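Local coordinates for protein histidine kinase (Synechocystis sp., PDB 5DFY) that binds phycocyanobilin covalently in this GAF domain, the light-sensing piece of a longer cyanobacteriochrome that probably transfers phosphate from ATP to a protein histidine, at residues Gln91-Leu96 against Tyr169-Pro174; Gly116-Tyr119 against Ser124-Val127; Asp129-Gly134 against Asn142-Glu147. All blocks are in the same frame, centred on the assembly; numbering follows the deposited sequence.

Contact 1 of 3, residues Gln91-Leu96 against Tyr169-Pro174; sequences QMWEPL and YQNGAP. With CYC (phycocyanobilin), chain B.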
# COMPACT_ATOMS: atom_id res chain seq x y z
N GLN A 91 -10.05 -31.51 -4.34
CA GLN A 91 -10.52 -32.28 -5.50
C GLN A 91 -11.93 -32.86 -5.34
O GLN A 91 -12.61 -33.14 -6.35
CB GLN A 91 -9.56 -33.41 -5.82
CG GLN A 91 -9.55 -34.51 -4.81
CD GLN A 91 -8.51 -35.57 -5.16
OE1 GLN A 91 -8.56 -36.17 -6.23
NE2 GLN A 91 -7.57 -35.78 -4.26
N MET A 92 -12.38 -33.05 -4.10
CA MET A 92 -13.67 -33.70 -3.87
C MET A 92 -14.88 -32.81 -4.18
O MET A 92 -16.02 -33.30 -4.19
CB MET A 92 -13.80 -34.21 -2.42
CG MET A 92 -13.82 -33.13 -1.38
SD MET A 92 -13.87 -33.72 0.33
CE MET A 92 -15.58 -34.26 0.45
N TRP A 93 -14.66 -31.51 -4.41
CA TRP A 93 -15.73 -30.58 -4.69
C TRP A 93 -15.77 -30.15 -6.14
O TRP A 93 -14.72 -29.99 -6.76
CB TRP A 93 -15.59 -29.32 -3.82
CG TRP A 93 -15.31 -29.60 -2.40
CD1 TRP A 93 -14.09 -29.49 -1.79
CD2 TRP A 93 -16.22 -30.10 -1.41
NE1 TRP A 93 -14.19 -29.87 -0.48
CE2 TRP A 93 -15.48 -30.23 -0.21
CE3 TRP A 93 -17.58 -30.42 -1.40
CZ2 TRP A 93 -16.06 -30.68 0.97
CZ3 TRP A 93 -18.15 -30.86 -0.23
CH2 TRP A 93 -17.39 -31.00 0.94
N GLU A 94 -16.96 -29.92 -6.66
CA GLU A 94 -17.09 -29.34 -8.00
C GLU A 94 -16.43 -27.96 -8.01
O GLU A 94 -16.73 -27.13 -7.15
CB GLU A 94 -18.57 -29.25 -8.41
CG GLU A 94 -18.73 -28.55 -9.76
CD GLU A 94 -20.12 -28.67 -10.40
OE1 GLU A 94 -20.93 -29.51 -9.98
OE2 GLU A 94 -20.39 -27.88 -11.33
N PRO A 95 -15.53 -27.72 -8.97
CA PRO A 95 -14.89 -26.39 -9.00
C PRO A 95 -15.81 -25.35 -9.58
O PRO A 95 -16.73 -25.70 -10.35
CB PRO A 95 -13.68 -26.61 -9.90
CG PRO A 95 -14.13 -27.70 -10.85
CD PRO A 95 -15.03 -28.60 -10.02
N LEU A 96 -15.61 -24.08 -9.21
CA LEU A 96 -16.34 -22.99 -9.84
C LEU A 96 -15.71 -22.63 -11.17
O LEU A 96 -16.42 -22.20 -12.08
CB LEU A 96 -16.39 -21.76 -8.95
CG LEU A 96 -17.03 -21.93 -7.58
CD1 LEU A 96 -17.18 -20.57 -6.92
CD2 LEU A 96 -18.36 -22.65 -7.64
N TYR A 169 -13.76 -20.89 2.54
CA TYR A 169 -15.09 -21.52 2.56
C TYR A 169 -15.02 -22.94 3.03
O TYR A 169 -14.11 -23.68 2.68
CB TYR A 169 -15.72 -21.48 1.16
CG TYR A 169 -15.71 -20.09 0.58
CD1 TYR A 169 -16.70 -19.19 0.91
CD2 TYR A 169 -14.68 -19.67 -0.24
CE1 TYR A 169 -16.69 -17.89 0.41
CE2 TYR A 169 -14.66 -18.39 -0.75
CZ TYR A 169 -15.67 -17.51 -0.43
OH TYR A 169 -15.61 -16.23 -0.94
N GLN A 170 -16.00 -23.31 3.86
CA GLN A 170 -16.25 -24.70 4.21
C GLN A 170 -17.50 -25.12 3.48
O GLN A 170 -18.50 -24.42 3.51
CB GLN A 170 -16.41 -24.87 5.73
CG GLN A 170 -15.84 -26.18 6.27
CD GLN A 170 -14.32 -26.20 6.29
OE1 GLN A 170 -13.68 -25.17 6.12
NE2 GLN A 170 -13.75 -27.36 6.51
N ASN A 171 -17.44 -26.28 2.83
CA ASN A 171 -18.47 -26.70 1.89
C ASN A 171 -19.47 -27.72 2.42
O ASN A 171 -20.61 -27.74 1.96
CB ASN A 171 -17.83 -27.31 0.66
CG ASN A 171 -17.24 -26.28 -0.26
OD1 ASN A 171 -16.80 -25.22 0.18
ND2 ASN A 171 -17.25 -26.58 -1.54
N GLY A 172 -19.03 -28.54 3.36
CA GLY A 172 -19.82 -29.70 3.77
C GLY A 172 -20.25 -29.78 5.21
O GLY A 172 -20.85 -30.78 5.62
N ALA A 173 -19.96 -28.75 5.99
CA ALA A 173 -20.32 -28.70 7.40
C ALA A 173 -20.16 -27.27 7.89
O ALA A 173 -19.40 -26.50 7.31
CB ALA A 173 -19.45 -29.62 8.22
N PRO A 174 -20.86 -26.92 8.97
CA PRO A 174 -20.61 -25.61 9.56
C PRO A 174 -19.23 -25.59 10.19
O PRO A 174 -18.60 -26.63 10.41
CB PRO A 174 -21.73 -25.46 10.59
CG PRO A 174 -22.24 -26.82 10.83
CD PRO A 174 -21.95 -27.66 9.64
CHA CYC B . -24.12 -9.24 1.87
NA CYC B . -22.73 -10.38 0.08
C1A CYC B . -22.98 -9.74 1.38
C2A CYC B . -21.68 -9.77 2.13
C3A CYC B . -20.67 -10.40 1.30
C4A CYC B . -21.33 -10.79 0.04
CMA CYC B . -19.23 -10.60 1.69
CAA CYC B . -21.47 -9.15 3.49
CBA CYC B . -21.26 -7.66 3.14
CGA CYC B . -21.11 -6.69 4.31
O1A CYC B . -21.44 -7.06 5.46
O2A CYC B . -20.69 -5.49 4.14
CHB CYC B . -20.77 -11.41 -1.19
NB CYC B . -19.24 -13.07 -0.10
C1B CYC B . -19.72 -12.21 -1.22
C2B CYC B . -18.85 -12.43 -2.38
C3B CYC B . -17.87 -13.37 -2.04
C4B CYC B . -18.08 -13.82 -0.64
CMB CYC B . -19.03 -11.71 -3.70
CAB CYC B . -16.76 -13.89 -2.94
CBB CYC B . -15.40 -13.42 -2.42
OB CYC B . -17.46 -14.62 0.01
NC CYC B . -26.31 -11.14 -2.80
C1C CYC B . -26.50 -11.89 -3.76
C2C CYC B . -28.07 -11.58 -4.41
C3C CYC B . -28.37 -10.37 -4.01
C4C CYC B . -27.56 -10.24 -2.61
CMC CYC B . -28.08 -11.84 -5.96
CAC CYC B . -29.94 -10.01 -3.79
CBC CYC B . -30.59 -9.86 -5.14
OC CYC B . -25.74 -12.72 -4.21
CHD CYC B . -27.88 -9.42 -1.60
ND CYC B . -25.71 -9.53 -0.21
C1D CYC B . -27.04 -9.25 -0.37
C2D CYC B . -27.55 -8.77 0.80
C3D CYC B . -26.54 -8.73 1.70
C4D CYC B . -25.39 -9.20 1.07
CMD CYC B . -29.00 -8.34 0.97
CAD CYC B . -26.63 -8.26 3.13
CBD CYC B . -26.76 -9.43 4.08
CGD CYC B . -28.08 -10.14 3.85
O1D CYC B . -28.13 -11.28 3.32
O2D CYC B . -29.17 -9.58 4.18

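Contact 2 of 3, residues Gly116-Tyr119 against Ser124-Val127; sequences GGRY and SLAV. With CYC (phycocyanobilin), chain B.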
# COMPACT_ATOMS: atom_id res chain seq x y z
N GLY A 116 -18.63 -1.74 -1.69
CA GLY A 116 -17.72 -2.59 -0.94
C GLY A 116 -18.15 -2.87 0.49
O GLY A 116 -17.57 -3.71 1.17
N GLY A 117 -19.16 -2.16 0.97
CA GLY A 117 -19.70 -2.43 2.30
C GLY A 117 -18.68 -2.29 3.42
O GLY A 117 -17.88 -1.35 3.44
N ARG A 118 -18.72 -3.24 4.36
CA ARG A 118 -17.88 -3.16 5.55
C ARG A 118 -16.40 -3.22 5.20
O ARG A 118 -15.55 -2.80 5.96
CB ARG A 118 -18.22 -4.28 6.54
CG ARG A 118 -17.75 -5.67 6.09
CD ARG A 118 -18.00 -6.68 7.18
NE ARG A 118 -19.43 -6.86 7.41
CZ ARG A 118 -19.95 -7.42 8.50
NH1 ARG A 118 -19.16 -7.85 9.47
NH2 ARG A 118 -21.27 -7.53 8.61
N TYR A 119 -16.11 -3.75 4.01
CA TYR A 119 -14.75 -3.99 3.60
C TYR A 119 -14.00 -2.67 3.35
O TYR A 119 -12.78 -2.62 3.48
CB TYR A 119 -14.76 -4.89 2.36
CG TYR A 119 -15.33 -6.24 2.72
CD1 TYR A 119 -14.60 -7.12 3.48
CD2 TYR A 119 -16.60 -6.62 2.33
CE1 TYR A 119 -15.10 -8.33 3.86
CE2 TYR A 119 -17.12 -7.85 2.72
CZ TYR A 119 -16.35 -8.70 3.47
OH TYR A 119 -16.81 -9.94 3.87
N SER A 124 -13.84 -7.64 8.38
CA SER A 124 -14.15 -8.93 7.77
C SER A 124 -15.50 -9.45 8.24
O SER A 124 -16.12 -8.87 9.12
CB SER A 124 -13.03 -9.92 8.04
OG SER A 124 -12.76 -10.09 9.40
N LEU A 125 -15.96 -10.51 7.60
CA LEU A 125 -17.18 -11.19 7.99
C LEU A 125 -16.90 -12.68 8.06
O LEU A 125 -16.43 -13.29 7.07
CB LEU A 125 -18.33 -10.89 7.04
CG LEU A 125 -19.65 -11.62 7.33
CD1 LEU A 125 -20.15 -11.32 8.72
CD2 LEU A 125 -20.69 -11.27 6.29
N ALA A 126 -17.17 -13.25 9.22
CA ALA A 126 -17.03 -14.68 9.47
C ALA A 126 -18.39 -15.23 9.83
O ALA A 126 -19.04 -14.77 10.77
CB ALA A 126 -16.04 -14.94 10.60
N VAL A 127 -18.82 -16.24 9.09
CA VAL A 127 -20.14 -16.85 9.26
C VAL A 127 -19.95 -18.35 9.37
O VAL A 127 -19.43 -19.00 8.45
CB VAL A 127 -21.07 -16.49 8.11
CG1 VAL A 127 -22.35 -17.33 8.13
CG2 VAL A 127 -21.41 -15.01 8.16
CHA CYC B . -24.12 -9.24 1.87
NA CYC B . -22.73 -10.38 0.08
C1A CYC B . -22.98 -9.74 1.38
C2A CYC B . -21.68 -9.77 2.13
C3A CYC B . -20.67 -10.40 1.30
C4A CYC B . -21.33 -10.79 0.04
CMA CYC B . -19.23 -10.60 1.69
CAA CYC B . -21.47 -9.15 3.49
CBA CYC B . -21.26 -7.66 3.14
CGA CYC B . -21.11 -6.69 4.31
O1A CYC B . -21.44 -7.06 5.46
O2A CYC B . -20.69 -5.49 4.14
CHB CYC B . -20.77 -11.41 -1.19
NB CYC B . -19.24 -13.07 -0.10
C1B CYC B . -19.72 -12.21 -1.22
C2B CYC B . -18.85 -12.43 -2.38
C3B CYC B . -17.87 -13.37 -2.04
C4B CYC B . -18.08 -13.82 -0.64
CMB CYC B . -19.03 -11.71 -3.70
CAB CYC B . -16.76 -13.89 -2.94
CBB CYC B . -15.40 -13.42 -2.42
OB CYC B . -17.46 -14.62 0.01
NC CYC B . -26.31 -11.14 -2.80
C1C CYC B . -26.50 -11.89 -3.76
C2C CYC B . -28.07 -11.58 -4.41
C3C CYC B . -28.37 -10.37 -4.01
C4C CYC B . -27.56 -10.24 -2.61
CMC CYC B . -28.08 -11.84 -5.96
CAC CYC B . -29.94 -10.01 -3.79
CBC CYC B . -30.59 -9.86 -5.14
OC CYC B . -25.74 -12.72 -4.21
CHD CYC B . -27.88 -9.42 -1.60
ND CYC B . -25.71 -9.53 -0.21
C1D CYC B . -27.04 -9.25 -0.37
C2D CYC B . -27.55 -8.77 0.80
C3D CYC B . -26.54 -8.73 1.70
C4D CYC B . -25.39 -9.20 1.07
CMD CYC B . -29.00 -8.34 0.97
CAD CYC B . -26.63 -8.26 3.13
CBD CYC B . -26.76 -9.43 4.08
CGD CYC B . -28.08 -10.14 3.85
O1D CYC B . -28.13 -11.28 3.32
O2D CYC B . -29.17 -9.58 4.18

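Contact 3 of 3, residues Asp129-Gly134 against Asn142-Glu147; sequences DVETAG and NLRRFE. With CYC (phycocyanobilin), chain B.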
# COMPACT_ATOMS: atom_id res chain seq x y z
N ASP A 129 -22.35 -20.77 9.86
CA ASP A 129 -23.39 -21.57 9.21
C ASP A 129 -24.31 -20.65 8.46
O ASP A 129 -25.08 -19.90 9.07
CB ASP A 129 -24.17 -22.40 10.24
CG ASP A 129 -25.07 -23.41 9.60
OD1 ASP A 129 -25.40 -23.27 8.41
OD2 ASP A 129 -25.45 -24.38 10.31
N VAL A 130 -24.23 -20.66 7.13
CA VAL A 130 -25.03 -19.74 6.35
C VAL A 130 -26.52 -19.98 6.58
O VAL A 130 -27.32 -19.08 6.36
CB VAL A 130 -24.74 -19.84 4.84
CG1 VAL A 130 -23.27 -19.48 4.55
CG2 VAL A 130 -25.11 -21.21 4.29
N GLU A 131 -26.89 -21.18 7.01
CA GLU A 131 -28.30 -21.52 7.15
C GLU A 131 -28.92 -20.85 8.37
O GLU A 131 -30.15 -20.71 8.43
CB GLU A 131 -28.47 -23.04 7.22
CG GLU A 131 -28.12 -23.74 5.90
CD GLU A 131 -29.04 -23.36 4.75
OE1 GLU A 131 -30.21 -22.99 5.00
OE2 GLU A 131 -28.60 -23.42 3.58
N THR A 132 -28.10 -20.45 9.33
CA THR A 132 -28.60 -19.83 10.55
C THR A 132 -28.25 -18.35 10.66
O THR A 132 -28.41 -17.74 11.72
CB THR A 132 -28.06 -20.56 11.79
OG1 THR A 132 -26.65 -20.33 11.92
CG2 THR A 132 -28.33 -22.04 11.70
N ALA A 133 -27.81 -17.75 9.55
CA ALA A 133 -27.24 -16.41 9.61
C ALA A 133 -28.27 -15.31 9.39
O ALA A 133 -27.97 -14.13 9.57
CB ALA A 133 -26.12 -16.27 8.57
N GLY A 134 -29.48 -15.70 9.00
CA GLY A 134 -30.54 -14.73 8.75
C GLY A 134 -30.33 -13.90 7.51
O GLY A 134 -30.69 -12.72 7.45
N ASN A 142 -27.28 -17.82 -3.50
CA ASN A 142 -25.98 -17.84 -4.14
C ASN A 142 -24.97 -18.60 -3.28
O ASN A 142 -24.12 -19.29 -3.82
CB ASN A 142 -25.48 -16.43 -4.43
CG ASN A 142 -25.77 -16.00 -5.86
OD1 ASN A 142 -25.95 -16.84 -6.74
ND2 ASN A 142 -25.80 -14.70 -6.09
N LEU A 143 -25.08 -18.48 -1.96
CA LEU A 143 -24.20 -19.25 -1.08
C LEU A 143 -24.40 -20.74 -1.33
O LEU A 143 -23.43 -21.48 -1.50
CB LEU A 143 -24.44 -18.89 0.38
CG LEU A 143 -24.01 -17.45 0.74
CD1 LEU A 143 -24.69 -16.96 2.00
CD2 LEU A 143 -22.49 -17.40 0.92
N ARG A 144 -25.65 -21.19 -1.36
CA ARG A 144 -25.94 -22.59 -1.65
C ARG A 144 -25.45 -23.02 -3.02
O ARG A 144 -24.88 -24.10 -3.19
CB ARG A 144 -27.45 -22.84 -1.54
CG ARG A 144 -27.97 -22.70 -0.15
CD ARG A 144 -29.49 -22.68 -0.19
NE ARG A 144 -30.05 -22.88 1.13
CZ ARG A 144 -31.35 -22.83 1.39
NH1 ARG A 144 -32.20 -22.57 0.42
NH2 ARG A 144 -31.78 -23.02 2.62
N ARG A 145 -25.65 -22.16 -4.02
CA ARG A 145 -25.23 -22.44 -5.38
C ARG A 145 -23.73 -22.70 -5.46
O ARG A 145 -23.26 -23.56 -6.21
CB ARG A 145 -25.64 -21.26 -6.28
CG ARG A 145 -25.13 -21.26 -7.69
CD ARG A 145 -25.54 -19.93 -8.36
NE ARG A 145 -24.77 -19.67 -9.58
CZ ARG A 145 -24.43 -18.46 -10.02
NH1 ARG A 145 -24.76 -17.36 -9.35
NH2 ARG A 145 -23.72 -18.36 -11.14
N PHE A 146 -22.97 -21.95 -4.67
CA PHE A 146 -21.52 -22.09 -4.65
C PHE A 146 -21.04 -23.06 -3.56
O PHE A 146 -19.84 -23.16 -3.29
CB PHE A 146 -20.89 -20.71 -4.49
CG PHE A 146 -21.17 -19.80 -5.67
CD1 PHE A 146 -21.08 -20.28 -6.97
CD2 PHE A 146 -21.53 -18.49 -5.48
CE1 PHE A 146 -21.35 -19.46 -8.04
CE2 PHE A 146 -21.80 -17.67 -6.55
CZ PHE A 146 -21.70 -18.15 -7.82
N GLU A 147 -21.96 -23.83 -3.00
CA GLU A 147 -21.66 -24.87 -2.01
C GLU A 147 -20.90 -24.29 -0.80
O GLU A 147 -19.97 -24.89 -0.29
CB GLU A 147 -20.87 -26.04 -2.64
CG GLU A 147 -21.02 -27.31 -1.83
CD GLU A 147 -20.46 -28.56 -2.50
OE1 GLU A 147 -19.68 -28.46 -3.48
OE2 GLU A 147 -20.79 -29.66 -2.03
CHA CYC B . -24.12 -9.24 1.87
NA CYC B . -22.73 -10.38 0.08
C1A CYC B . -22.98 -9.74 1.38
C2A CYC B . -21.68 -9.77 2.13
C3A CYC B . -20.67 -10.40 1.30
C4A CYC B . -21.33 -10.79 0.04
CMA CYC B . -19.23 -10.60 1.69
CAA CYC B . -21.47 -9.15 3.49
CBA CYC B . -21.26 -7.66 3.14
CGA CYC B . -21.11 -6.69 4.31
O1A CYC B . -21.44 -7.06 5.46
O2A CYC B . -20.69 -5.49 4.14
CHB CYC B . -20.77 -11.41 -1.19
NB CYC B . -19.24 -13.07 -0.10
C1B CYC B . -19.72 -12.21 -1.22
C2B CYC B . -18.85 -12.43 -2.38
C3B CYC B . -17.87 -13.37 -2.04
C4B CYC B . -18.08 -13.82 -0.64
CMB CYC B . -19.03 -11.71 -3.70
CAB CYC B . -16.76 -13.89 -2.94
CBB CYC B . -15.40 -13.42 -2.42
OB CYC B . -17.46 -14.62 0.01
NC CYC B . -26.31 -11.14 -2.80
C1C CYC B . -26.50 -11.89 -3.76
C2C CYC B . -28.07 -11.58 -4.41
C3C CYC B . -28.37 -10.37 -4.01
C4C CYC B . -27.56 -10.24 -2.61
CMC CYC B . -28.08 -11.84 -5.96
CAC CYC B . -29.94 -10.01 -3.79
CBC CYC B . -30.59 -9.86 -5.14
OC CYC B . -25.74 -12.72 -4.21
CHD CYC B . -27.88 -9.42 -1.60
ND CYC B . -25.71 -9.53 -0.21
C1D CYC B . -27.04 -9.25 -0.37
C2D CYC B . -27.55 -8.77 0.80
C3D CYC B . -26.54 -8.73 1.70
C4D CYC B . -25.39 -9.20 1.07
CMD CYC B . -29.00 -8.34 0.97
CAD CYC B . -26.63 -8.26 3.13
CBD CYC B . -26.76 -9.43 4.08
CGD CYC B . -28.08 -10.14 3.85
O1D CYC B . -28.13 -11.28 3.32
O2D CYC B . -29.17 -9.58 4.18

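Contact 1 of 3, residues Gln91-Leu96 against Tyr169-Pro174
W93 and N171 mark the nearest approach of the two backbones, with W93 CA and N171 CA 8.1 Å apart, where the loop following strand 82-89 passes the chain leaving strand 161-170. Side chains bridge this gap without any hydrogen bond from one segment to the other. W93 lays its indole against N171 with one face: N171 CB stands 3.5 Å from the centroid of the W93 six-membered ring and only 4° off its normal, a CH-pi contact. The amide lies over that same face, with N171 ND2 3.7 Å from W93 CD2. Its plane is inclined by 55° to the ring, so the two flat groups are not stacked. N171 has CG beside its own backbone N (chi1 -75°), and this turn carries the amide across the indole toward the CG end of the ring system. M92 CG covers the other face near its rim, and the indole is thus held between a methylene of its own segment and one from N171 of the other segment. Farther along, G172 N comes within 3.8 Å of W93 CH2. Glycine suits this position because a beta carbon would be driven into W93 CH2. D69 takes a hydrogen bond from the N171 backbone nitrogen, fixing the turn after the strand. Two residues before N171, the buried Y169 reaches the pocket, where Y169 OH donates a 2.6 Å hydrogen bond to OB of phycocyanobilin, an oxygen lying in the plane of the phenol at its edge. Between the segments the contact therefore rests on shape and on the polarisable indole surface, while hydrogen bonds go to residues outside it and, from Y169, to the chromophore carbonyl.

Contact 2 of 3, residues Gly116-Tyr119 against Ser124-Val127
R118 and S124 make the hydrogen bond between these segments: R118 NH1 donates to S124 O over 3.2 Å at 146°. The fit is imperfect, since the donor is tilted from the carbonyl plane and the oxygen stands out of the guanidinium plane. Further polar contacts run to a propionate of phycocyanobilin, two of them shorter than this one. R118 N points almost straight at O2A of the bilin (3.0 Å, 174°), R118 NE gives O1A of the bilin a 2.8 Å bond, and R118 NH2 adds a weak one to that oxygen. The bend at chi3 (66°) brings NE and NH2 round to O1A, so main chain and side chain of one residue hold both carboxylate oxygens. Arginine suits the place as a flat cation with several donors; a leucine here would probably leave O1A without its charged partner and S124 O without this donor, while the backbone bond could persist. G117, at positive phi, passes so near O2A that a beta carbon would collide with it. Among the apolar contacts, L125 crosses R118 at about a right angle and sets CD1 against one guanidinium face, 3.7 Å from R118 NH1. Its other methyl turns to the ligand, L125 CD2 lying 3.6 Å from CAA of the bilin. Y119 brings its hydroxyl end to L125 CB and to a chromophore methyl, with Y119 OH 3.3 Å from CMA of the bilin, while R118 CG sits over the centre of the phenol ring. The buried Y119 hydroxyl is satisfied by T153 O. A propionate of the bilin is thus met by arginine, glycine and greasy neighbours in the manner of a bilin pocket in a phytochrome-related GAF domain.

Contact 3 of 3, residues Asp129-Gly134 against Asn142-Glu147
V130 and L143 form the tight, buried half of this contact, with V130 CG1 3.9 Å from L143 CD1. Both branched side chains also pack on F151, so this half of the contact joins the loop, helix 137-145 and strand 150-158 of the sheet through apolar surface. On the exposed side E131 and R144 replace this with a salt bridge. R144 meets the carboxylate side-on, R144 NH2 reaching E131 OE1 at 2.9 Å and R144 NE reaching E131 OE2 at 2.9 Å. Each oxygen uses its syn lone pair, and the two planes are only 15° apart. R144 is extended from CG to NE while E131 bends at chi2 (-64°), which lets these solvent-facing groups span the gap. D129 OD1 accepts from E131 N in an Asx turn that shapes the loop. N142 turns to the chromophore instead, N142 ND2 donating to OC of phycocyanobilin at 2.7 Å, and R145 NH1 steadies that amide through N142 OD1. The helix, which also carries C138, the covalent attachment site of the bilin, ends in a Schellman motif with E147, at positive phi, as its C-prime residue.

All three contacts belong to one GAF domain and each touches the phycocyanobilin. Contacts 2 and 3 follow one another in the chain, and both fall between the two segments of contact 1. The centres of contacts 1 and 3 are about 12 Å apart, and E147, just beyond helix 137-145, packs on both W93 and N171. Contacts 2 and 3 have centres about 15 Å apart and meet where V127 of strand 125-127 touches A133. Contacts 1 and 2, with centres about 21 Å apart, do not touch, yet both reach the antiparallel sheet, through strands 161-170 and 125-127. Y169, R118 and N142 therefore approach the chromophore at separate groups, holding it in place within one compact domain.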